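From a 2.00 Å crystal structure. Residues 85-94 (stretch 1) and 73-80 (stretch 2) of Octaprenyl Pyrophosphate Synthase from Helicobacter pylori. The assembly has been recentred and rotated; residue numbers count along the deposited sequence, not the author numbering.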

# COMPACT_ATOMS: atom_id res chain seq x y z
N MET B 85 -12.20 15.47 -3.61
CA MET B 85 -11.35 16.42 -4.31
C MET B 85 -9.94 16.51 -3.76
O MET B 85 -9.71 16.31 -2.56
CB MET B 85 -12.02 17.79 -4.22
CG MET B 85 -11.50 18.85 -5.14
SD MET B 85 -12.91 19.63 -5.93
CE MET B 85 -13.49 18.25 -6.93
N ARG B 86 -8.99 16.79 -4.64
CA ARG B 86 -7.60 16.98 -4.26
C ARG B 86 -7.05 18.09 -5.14
O ARG B 86 -6.65 17.82 -6.27
CB ARG B 86 -6.75 15.72 -4.46
CG ARG B 86 -5.25 16.02 -4.36
CD ARG B 86 -4.45 14.81 -3.90
NE ARG B 86 -4.81 14.44 -2.54
CZ ARG B 86 -4.34 15.01 -1.44
NH1 ARG B 86 -3.47 16.01 -1.52
NH2 ARG B 86 -4.76 14.60 -0.25
N ARG B 87 -7.07 19.32 -4.65
CA ARG B 87 -6.57 20.44 -5.43
C ARG B 87 -7.57 20.84 -6.50
O ARG B 87 -7.21 21.04 -7.66
CB ARG B 87 -5.25 20.04 -6.08
CG ARG B 87 -4.07 20.91 -5.77
CD ARG B 87 -2.81 20.17 -6.18
NE ARG B 87 -2.64 18.94 -5.40
CZ ARG B 87 -1.78 17.98 -5.69
NH1 ARG B 87 -1.00 18.07 -6.76
NH2 ARG B 87 -1.66 16.92 -4.90
N LYS B 88 -8.84 20.94 -6.11
CA LYS B 88 -9.96 21.30 -6.98
C LYS B 88 -10.38 20.29 -8.04
O LYS B 88 -11.44 20.44 -8.65
CB LYS B 88 -9.73 22.66 -7.65
CG LYS B 88 -10.90 23.61 -7.38
CD LYS B 88 -11.35 24.45 -8.58
CE LYS B 88 -11.31 23.67 -9.89
NZ LYS B 88 -10.08 24.01 -10.64
N LEU B 89 -9.57 19.26 -8.27
CA LEU B 89 -9.97 18.26 -9.24
C LEU B 89 -10.40 16.99 -8.53
O LEU B 89 -9.96 16.70 -7.41
CB LEU B 89 -8.84 18.01 -10.25
CG LEU B 89 -8.81 19.13 -11.30
CD1 LEU B 89 -7.69 18.89 -12.30
CD2 LEU B 89 -10.15 19.19 -12.02
N PRO B 90 -11.29 16.20 -9.16
CA PRO B 90 -11.82 14.96 -8.61
C PRO B 90 -10.72 14.02 -8.16
O PRO B 90 -9.72 13.85 -8.86
CB PRO B 90 -12.63 14.36 -9.76
CG PRO B 90 -12.74 15.47 -10.78
CD PRO B 90 -11.46 16.22 -10.62
N SER B 91 -10.90 13.42 -6.99
CA SER B 91 -9.92 12.48 -6.47
C SER B 91 -9.99 11.18 -7.28
O SER B 91 -10.96 10.94 -8.01
CB SER B 91 -10.22 12.18 -5.00
OG SER B 91 -11.52 11.65 -4.84
N ILE B 92 -8.96 10.35 -7.15
CA ILE B 92 -8.94 9.09 -7.88
C ILE B 92 -10.08 8.19 -7.41
O ILE B 92 -10.69 7.48 -8.22
CB ILE B 92 -7.58 8.36 -7.70
CG1 ILE B 92 -6.49 9.13 -8.45
CG2 ILE B 92 -7.66 6.93 -8.24
CD1 ILE B 92 -6.74 9.25 -9.95
N ASN B 93 -10.38 8.21 -6.12
CA ASN B 93 -11.47 7.39 -5.60
C ASN B 93 -12.83 7.90 -6.06
O ASN B 93 -13.79 7.13 -6.16
CB ASN B 93 -11.42 7.29 -4.06
CG ASN B 93 -11.25 8.65 -3.39
OD1 ASN B 93 -10.21 9.29 -3.51
ND2 ASN B 93 -12.28 9.08 -2.66
N ALA B 94 -12.92 9.19 -6.35
CA ALA B 94 -14.17 9.78 -6.81
C ALA B 94 -14.44 9.42 -8.27
O ALA B 94 -15.59 9.29 -8.68
CB ALA B 94 -14.13 11.29 -6.64
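Stretch 2 73-80: SLLHDDVI

Stretch 2 is helical throughout, from Ser73 to Ile80, and its helix begins earlier in the chain. Asp78 N donates to Leu74 O at 2.9 Å, and Ile80 N to His76 O at 3.1 Å. Stretch 1 turns back on itself between Arg86 and Leu89, where Arg86 N donates to Leu89 O at 2.9 Å. Arg87 and Lys88 form the bend with positive phi angles. A helix starts at Ile92 and continues later in the chain. Ser91 is its N-cap, and Ala94 N donates a weak capping bond to Ser91 OG at 3.2 Å.

The closest CA atoms across the stretches are those of Asn93 and Val79, 6.2 Å apart. Ile92 CA lies 7.1 Å from Leu75 CA, and Ser91 CA is equally far from Asp78 CA. Ile92 to Ala94 heads in broadly the same sense as stretch 2, though the CA pairs do not advance in step.

Asp78 is the main polar anchor. It forms a two-pronged salt bridge with Arg86: Arg86 NE donates to Asp78 OD2 at 2.9 Å, and Arg86 NH2 donates to Asp78 OD1 at 3.0 Å. The carboxylate thus meets the edge of the guanidinium. Leu74 lies over one face of the same group, with its CD2 3.8 Å from Arg86 NH1.

Ile92 and Asn93, at the start of the stretch 1 helix, make further contacts. Ile92 CG1 packs on Leu75 CD2 at 3.5 Å, an apolar contact. Asn93 OD1 lies 3.4 Å from Asp78 CB, while Asn93 CB is 4.1 Å from Val79 CG2.

Two waters link the stretches. One donates to Leu75 O at 2.6 Å and to Asn93 OD1 at 2.9 Å. The other donates to Asp78 OD2 at 2.6 Å and accepts from Ile92 N at 3.0 Å, so this water ties Asp78 to the first turn of the helix.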

# COMPACT_ATOMS: atom_id res chain seq x y z
N SER B 73 0.63 7.65 -0.62
CA SER B 73 0.03 7.98 0.67
C SER B 73 -1.17 8.90 0.49
O SER B 73 -2.18 8.76 1.17
CB SER B 73 1.05 8.65 1.59
OG SER B 73 1.46 9.89 1.06
N LEU B 74 -1.07 9.85 -0.44
CA LEU B 74 -2.17 10.78 -0.69
C LEU B 74 -3.37 10.03 -1.27
O LEU B 74 -4.52 10.33 -0.95
CB LEU B 74 -1.73 11.90 -1.64
CG LEU B 74 -0.64 12.83 -1.10
CD1 LEU B 74 -0.23 13.83 -2.18
CD2 LEU B 74 -1.15 13.55 0.14
N LEU B 75 -3.09 9.05 -2.13
CA LEU B 75 -4.16 8.26 -2.73
C LEU B 75 -4.92 7.50 -1.66
O LEU B 75 -6.15 7.46 -1.68
CB LEU B 75 -3.58 7.27 -3.75
CG LEU B 75 -3.06 7.83 -5.08
CD1 LEU B 75 -2.41 6.70 -5.87
CD2 LEU B 75 -4.21 8.45 -5.87
N HIS B 76 -4.21 6.89 -0.72
CA HIS B 76 -4.87 6.14 0.34
C HIS B 76 -5.55 7.08 1.33
O HIS B 76 -6.61 6.77 1.85
CB HIS B 76 -3.88 5.22 1.07
CG HIS B 76 -3.54 3.98 0.29
ND1 HIS B 76 -2.72 2.99 0.79
CD2 HIS B 76 -3.89 3.59 -0.95
CE1 HIS B 76 -2.58 2.04 -0.11
NE2 HIS B 76 -3.28 2.38 -1.18
N ASP B 77 -4.93 8.23 1.59
CA ASP B 77 -5.51 9.20 2.51
C ASP B 77 -6.84 9.72 1.97
O ASP B 77 -7.77 9.95 2.74
CB ASP B 77 -4.55 10.37 2.76
CG ASP B 77 -3.32 9.96 3.54
OD1 ASP B 77 -3.46 9.25 4.56
OD2 ASP B 77 -2.20 10.37 3.15
N ASP B 78 -6.93 9.91 0.66
CA ASP B 78 -8.17 10.41 0.07
C ASP B 78 -9.30 9.39 0.22
O ASP B 78 -10.46 9.76 0.37
CB ASP B 78 -7.98 10.75 -1.41
CG ASP B 78 -7.22 12.05 -1.60
OD1 ASP B 78 -7.20 12.87 -0.66
OD2 ASP B 78 -6.64 12.25 -2.69
N VAL B 79 -8.95 8.11 0.19
CA VAL B 79 -9.94 7.05 0.35
C VAL B 79 -10.46 7.05 1.79
O VAL B 79 -11.67 7.08 2.03
CB VAL B 79 -9.32 5.66 0.06
CG1 VAL B 79 -10.33 4.56 0.36
CG2 VAL B 79 -8.86 5.60 -1.38
N ILE B 80 -9.53 7.03 2.73
CA ILE B 80 -9.87 7.00 4.15
C ILE B 80 -10.61 8.26 4.61
O ILE B 80 -11.43 8.20 5.52
CB ILE B 80 -8.59 6.81 4.99
CG1 ILE B 80 -8.93 6.71 6.47
CG2 ILE B 80 -7.64 7.96 4.74
CD1 ILE B 80 -7.73 6.44 7.34
O HOH W 1 -7.49 8.27 -3.78
O HOH W 2 -7.09 10.95 -4.93